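Local coordinates for protein lipase (Pelosinus fermentans, PDB 5AH0) that hydrolyses ester bonds as a zinc-containing lipase of the alpha/beta-hydrolase clan and also breaks down the polyester poly(butylene adipate-co-terephthalate), at residues A46-V51 and A58-A63; V70-A75 and K80-Y85. All coordinates share one frame; numbering follows the deposited sequence.

Interaction 1: residues A46-V51 and A58-A63; sequences ATVGPV and ACELYA
Glu60 reaches from helix 54-66 to the loop after strand 43-46 and takes the one hydrogen bond between the two segments: Gly49 N donates a hydrogen bond to Glu60 OE1, 2.8 Å away, with an angle of 145° at the hydrogen. The carboxylate receives it through the syn lone pair of OE1. An extended chain beyond CG (chi2 164°) carries the carboxylate out from the helix to the loop backbone. The same oxygen lies 3.4 Å from Val48 CA, against the loop backbone. OE2 is held separately, by a hydrogen bond with the hydroxyl of Tyr72, and the two bonds together limit rotation of the carboxylate.

Apolar contacts continue beside this bond. With CG opposite the backbone N (chi1 -174°), Leu61 carries CD1 to within 3.5 Å of Ala46 CB, while Val48 CG1 comes alongside the start of the leucine side chain, 4.2 Å from Leu61 CB.

Every touching residue is buried. Leu61 also packs on Thr119, Val120 and Leu123 of helix 116-129, Val48 N is hydrogen-bonded to His10 NE2, and Ala46 pairs through its backbone with Leu8 of strand 6-9, part of the central parallel sheet.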
loop_
_atom_site.group_PDB
_atom_site.type_symbol
_atom_site.label_atom_id
_atom_site.label_comp_id
_atom_site.label_asym_id
_atom_site.label_seq_id
_atom_site.Cartn_x
_atom_site.Cartn_y
_atom_site.Cartn_z
ATOM N N ALA A 46 -9.018 5.663 -0.059
ATOM C CA ALA A 46 -8.617 5.567 -1.458
ATOM C C ALA A 46 -8.493 4.108 -1.869
ATOM O O ALA A 46 -8.221 3.252 -1.040
ATOM C CB ALA A 46 -7.315 6.299 -1.693
ATOM N N THR A 47 -8.697 3.838 -3.150
ATOM C CA THR A 47 -8.586 2.485 -3.671
ATOM C C THR A 47 -7.648 2.447 -4.874
ATOM O O THR A 47 -7.778 3.245 -5.795
ATOM C CB THR A 47 -9.955 1.931 -4.087
ATOM O OG1 THR A 47 -10.787 1.804 -2.933
ATOM C CG2 THR A 47 -9.804 0.574 -4.749
ATOM N N VAL A 48 -6.686 1.533 -4.848
ATOM C CA VAL A 48 -5.762 1.376 -5.956
ATOM C C VAL A 48 -5.643 -0.094 -6.317
ATOM O O VAL A 48 -6.208 -0.958 -5.638
ATOM C CB VAL A 48 -4.379 1.954 -5.620
ATOM C CG1 VAL A 48 -4.494 3.448 -5.313
ATOM C CG2 VAL A 48 -3.762 1.223 -4.446
ATOM N N GLY A 49 -4.903 -0.381 -7.379
ATOM C CA GLY A 49 -4.784 -1.743 -7.861
ATOM C C GLY A 49 -4.126 -2.587 -6.804
ATOM O O GLY A 49 -3.029 -2.254 -6.343
ATOM N N PRO A 50 -4.785 -3.687 -6.408
ATOM C CA PRO A 50 -4.255 -4.549 -5.353
ATOM C C PRO A 50 -2.920 -5.167 -5.748
ATOM O O PRO A 50 -2.149 -5.525 -4.853
ATOM C CB PRO A 50 -5.343 -5.616 -5.191
ATOM C CG PRO A 50 -6.046 -5.637 -6.486
ATOM C CD PRO A 50 -6.044 -4.215 -6.956
ATOM N N VAL A 51 -2.649 -5.282 -7.049
ATOM C CA VAL A 51 -1.389 -5.873 -7.518
ATOM C C VAL A 51 -0.636 -5.089 -8.607
ATOM O O VAL A 51 0.329 -5.602 -9.183
ATOM C CB VAL A 51 -1.618 -7.292 -8.050
ATOM C CG1 VAL A 51 -2.069 -8.227 -6.907
ATOM C CG2 VAL A 51 -2.627 -7.267 -9.175
ATOM N N ALA A 58 0.297 4.979 -7.604
ATOM C CA ALA A 58 0.464 6.386 -7.289
ATOM C C ALA A 58 -0.375 7.267 -8.227
ATOM O O ALA A 58 -0.998 8.240 -7.780
ATOM C CB ALA A 58 1.938 6.772 -7.348
ATOM N N CYS A 59 -0.398 6.925 -9.514
ATOM C CA CYS A 59 -1.217 7.666 -10.478
ATOM C C CYS A 59 -2.705 7.492 -10.188
ATOM O O CYS A 59 -3.480 8.444 -10.282
ATOM C CB CYS A 59 -0.921 7.230 -11.916
ATOM S SG CYS A 59 0.742 7.623 -12.465
ATOM N N GLU A 60 -3.106 6.266 -9.867
ATOM C CA GLU A 60 -4.489 5.998 -9.492
ATOM C C GLU A 60 -4.866 6.776 -8.247
ATOM O O GLU A 60 -5.985 7.268 -8.135
ATOM C CB GLU A 60 -4.705 4.502 -9.289
ATOM C CG GLU A 60 -4.522 3.700 -10.567
ATOM C CD GLU A 60 -4.362 2.215 -10.310
ATOM O OE1 GLU A 60 -4.566 1.795 -9.156
ATOM O OE2 GLU A 60 -4.029 1.470 -11.262
ATOM N N LEU A 61 -3.919 6.890 -7.323
ATOM C CA LEU A 61 -4.143 7.573 -6.047
ATOM C C LEU A 61 -4.391 9.060 -6.269
ATOM O O LEU A 61 -5.308 9.632 -5.671
ATOM C CB LEU A 61 -2.956 7.351 -5.096
ATOM C CG LEU A 61 -3.035 7.848 -3.645
ATOM C CD1 LEU A 61 -4.324 7.437 -2.997
ATOM C CD2 LEU A 61 -1.883 7.277 -2.843
ATOM N N TYR A 62 -3.568 9.682 -7.114
ATOM C CA TYR A 62 -3.714 11.107 -7.427
ATOM C C TYR A 62 -5.109 11.393 -7.949
ATOM O O TYR A 62 -5.789 12.292 -7.466
ATOM C CB TYR A 62 -2.662 11.577 -8.448
ATOM C CG TYR A 62 -2.839 13.025 -8.880
ATOM C CD1 TYR A 62 -2.273 14.063 -8.149
ATOM C CD2 TYR A 62 -3.567 13.351 -10.017
ATOM C CE1 TYR A 62 -2.439 15.384 -8.531
ATOM C CE2 TYR A 62 -3.738 14.676 -10.412
ATOM C CZ TYR A 62 -3.172 15.684 -9.664
ATOM O OH TYR A 62 -3.337 16.993 -10.049
ATOM N N ALA A 63 -5.523 10.630 -8.951
ATOM C CA ALA A 63 -6.854 10.781 -9.522
ATOM C C ALA A 63 -7.932 10.468 -8.491
ATOM O O ALA A 63 -8.960 11.144 -8.446
ATOM C CB ALA A 63 -7.021 9.888 -10.739
#

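Interaction 2: residues V70-A75 and K80-Y85; sequences VDYGHA and KGHSRY. With ZN (zinc ion), chain C.
A small two-stranded antiparallel sheet, 68-71 with 85-89, and the zinc site meet in this contact. Asp71 and Tyr85 form a non-hydrogen-bonded pair of that sheet with their side chains on the same face. Next to it, Tyr72 N donates to Arg84 O at 2.9 Å, and Tyr85 CA makes a CA-H...O contact with Val70 O.

The main side-chain link is a salt bridge. Asp71 OD2 accepts a hydrogen bond from Arg84 NE at 2.8 Å on its syn side, 29° out of the carboxylate plane, and a weak one from Arg84 NH2 at 3.0 Å. OD2 alone takes both bonds, and the carboxylate and guanidinium planes stand 83° apart, unlike a coplanar two-oxygen fork. Arg84, extended from CG to NE, lies between two neighbours: Tyr85 OH is over the centre of one guanidinium face, 3.5 Å above it, and His74 CB is over the opposite face. Its NH2 also has a weak bond to Gln141 O.

Tyr72, whose hydroxyl turns to Glu60, packs CB at 3.9 Å from His82 CD2, the two rings meeting obliquely. Gly81, with positive phi, ends helix 74-80 in a Schellman motif just before the ligand His82. His82 NE2 binds the zinc ion at 2.1 Å; Asp56, His76 and Asp233 complete a two-aspartate, two-histidine site resembling that of family I.5 bacterial lipases.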
loop_
_atom_site.group_PDB
_atom_site.type_symbol
_atom_site.label_atom_id
_atom_site.label_comp_id
_atom_site.label_asym_id
_atom_site.label_seq_id
_atom_site.Cartn_x
_atom_site.Cartn_y
_atom_site.Cartn_z
ATOM N N VAL A 70 -7.493 8.640 -14.603
ATOM C CA VAL A 70 -6.154 8.135 -14.337
ATOM C C VAL A 70 -5.224 8.265 -15.546
ATOM O O VAL A 70 -5.549 7.827 -16.650
ATOM C CB VAL A 70 -6.193 6.660 -13.896
ATOM C CG1 VAL A 70 -4.788 6.151 -13.650
ATOM C CG2 VAL A 70 -7.048 6.504 -12.646
ATOM N N ASP A 71 -4.076 8.897 -15.327
ATOM C CA ASP A 71 -3.065 9.029 -16.363
ATOM C C ASP A 71 -1.767 8.361 -15.919
ATOM O O ASP A 71 -1.013 8.927 -15.136
ATOM C CB ASP A 71 -2.817 10.510 -16.679
ATOM C CG ASP A 71 -2.015 10.719 -17.961
ATOM O OD1 ASP A 71 -0.772 10.617 -17.910
ATOM O OD2 ASP A 71 -2.630 11.027 -19.008
ATOM N N TYR A 72 -1.491 7.167 -16.428
ATOM C CA TYR A 72 -0.254 6.489 -16.071
ATOM C C TYR A 72 0.953 7.169 -16.717
ATOM O O TYR A 72 2.097 6.923 -16.324
ATOM C CB TYR A 72 -0.320 5.016 -16.468
ATOM C CG TYR A 72 -1.441 4.279 -15.778
ATOM C CD1 TYR A 72 -1.382 4.006 -14.411
ATOM C CD2 TYR A 72 -2.573 3.883 -16.481
ATOM C CE1 TYR A 72 -2.411 3.347 -13.768
ATOM C CE2 TYR A 72 -3.608 3.219 -15.848
ATOM C CZ TYR A 72 -3.520 2.954 -14.491
ATOM O OH TYR A 72 -4.550 2.299 -13.863
ATOM N N GLY A 73 0.693 8.026 -17.705
ATOM C CA GLY A 73 1.739 8.814 -18.334
ATOM C C GLY A 73 2.006 8.431 -19.775
ATOM O O GLY A 73 1.901 7.262 -20.140
ATOM N N HIS A 74 2.362 9.415 -20.599
ATOM C CA HIS A 74 2.615 9.159 -22.010
ATOM C C HIS A 74 3.821 8.232 -22.213
ATOM O O HIS A 74 3.724 7.208 -22.900
ATOM C CB HIS A 74 2.826 10.475 -22.760
ATOM C CG HIS A 74 2.953 10.305 -24.239
ATOM N ND1 HIS A 74 2.001 9.655 -24.996
ATOM C CD2 HIS A 74 3.918 10.697 -25.105
ATOM C CE1 HIS A 74 2.375 9.654 -26.263
ATOM N NE2 HIS A 74 3.534 10.282 -26.357
ATOM N N ALA A 75 4.950 8.593 -21.611
ATOM C CA ALA A 75 6.174 7.799 -21.718
ATOM C C ALA A 75 6.058 6.436 -21.015
ATOM O O ALA A 75 6.280 5.387 -21.632
ATOM C CB ALA A 75 7.353 8.584 -21.160
ATOM N N LYS A 80 6.105 0.460 -21.018
ATOM C CA LYS A 80 5.683 -0.762 -20.360
ATOM C C LYS A 80 4.630 -1.522 -21.172
ATOM O O LYS A 80 4.430 -2.716 -20.968
ATOM C CB LYS A 80 5.147 -0.446 -18.969
ATOM C CG LYS A 80 6.178 -0.599 -17.871
ATOM C CD LYS A 80 7.265 0.463 -17.950
ATOM C CE LYS A 80 8.335 0.271 -16.872
ATOM N NZ LYS A 80 9.428 -0.650 -17.314
ATOM N N GLY A 81 3.947 -0.835 -22.082
ATOM C CA GLY A 81 2.905 -1.479 -22.861
ATOM C C GLY A 81 1.535 -1.413 -22.208
ATOM O O GLY A 81 0.864 -2.434 -22.056
ATOM N N HIS A 82 1.129 -0.202 -21.823
ATOM C CA HIS A 82 -0.139 0.045 -21.131
ATOM C C HIS A 82 -1.311 0.410 -22.023
ATOM O O HIS A 82 -1.232 0.375 -23.239
ATOM C CB HIS A 82 0.005 1.209 -20.148
ATOM C CG HIS A 82 0.499 0.826 -18.793
ATOM N ND1 HIS A 82 0.475 -0.467 -18.327
ATOM C CD2 HIS A 82 1.039 1.577 -17.804
ATOM C CE1 HIS A 82 0.971 -0.495 -17.100
ATOM N NE2 HIS A 82 1.324 0.732 -16.763
ATOM N N SER A 83 -2.411 0.735 -21.358
ATOM C CA SER A 83 -3.336 1.752 -21.809
ATOM C C SER A 83 -2.880 2.970 -21.035
ATOM O O SER A 83 -2.662 2.873 -19.829
ATOM C CB SER A 83 -4.792 1.414 -21.490
ATOM O OG SER A 83 -5.135 0.111 -21.914
ATOM N N ARG A 84 -2.675 4.096 -21.706
ATOM C CA ARG A 84 -2.201 5.291 -21.014
ATOM C C ARG A 84 -3.197 5.766 -19.962
ATOM O O ARG A 84 -2.820 6.154 -18.859
ATOM C CB ARG A 84 -1.922 6.429 -22.002
ATOM C CG ARG A 84 -1.414 7.683 -21.311
ATOM C CD ARG A 84 -1.517 8.926 -22.166
ATOM N NE ARG A 84 -1.314 10.122 -21.356
ATOM C CZ ARG A 84 -0.984 11.313 -21.840
ATOM N NH1 ARG A 84 -0.796 11.479 -23.143
ATOM N NH2 ARG A 84 -0.824 12.337 -21.012
ATOM N N TYR A 85 -4.473 5.732 -20.325
ATOM C CA TYR A 85 -5.524 6.279 -19.484
ATOM C C TYR A 85 -6.279 5.177 -18.755
ATOM O O TYR A 85 -6.594 4.140 -19.341
ATOM C CB TYR A 85 -6.492 7.120 -20.320
ATOM C CG TYR A 85 -5.922 8.440 -20.804
ATOM C CD1 TYR A 85 -5.852 9.541 -19.954
ATOM C CD2 TYR A 85 -5.474 8.595 -22.118
ATOM C CE1 TYR A 85 -5.344 10.757 -20.391
ATOM C CE2 TYR A 85 -4.961 9.806 -22.563
ATOM C CZ TYR A 85 -4.900 10.882 -21.695
ATOM O OH TYR A 85 -4.396 12.090 -22.118
HETATM ZN ZN ZN C . 2.640 1.085 -15.201
#

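In the fold
Interaction 1 closes along the chain before interaction 2 opens, with the rest of helix 54-66 leading into strand 68-71; their centres lie 14 Å apart. They meet directly where Glu60 OE2 is hydrogen-bonded to Tyr72 OH at 2.8 Å, so that one carboxylate joins the loop at Gly49 to the tyrosine that packs on His82. Packing extends the seam: Cys59 SG lies 3.5 Å from Asp71 O, and Ala63 CB 3.9 Å from Val70 CG2. Interaction 2 supplies the zinc ligand His82, while the side chain of Glu60 in interaction 1 is about 8 Å from the metal. Helix 54-66 also carries the ligand Asp56.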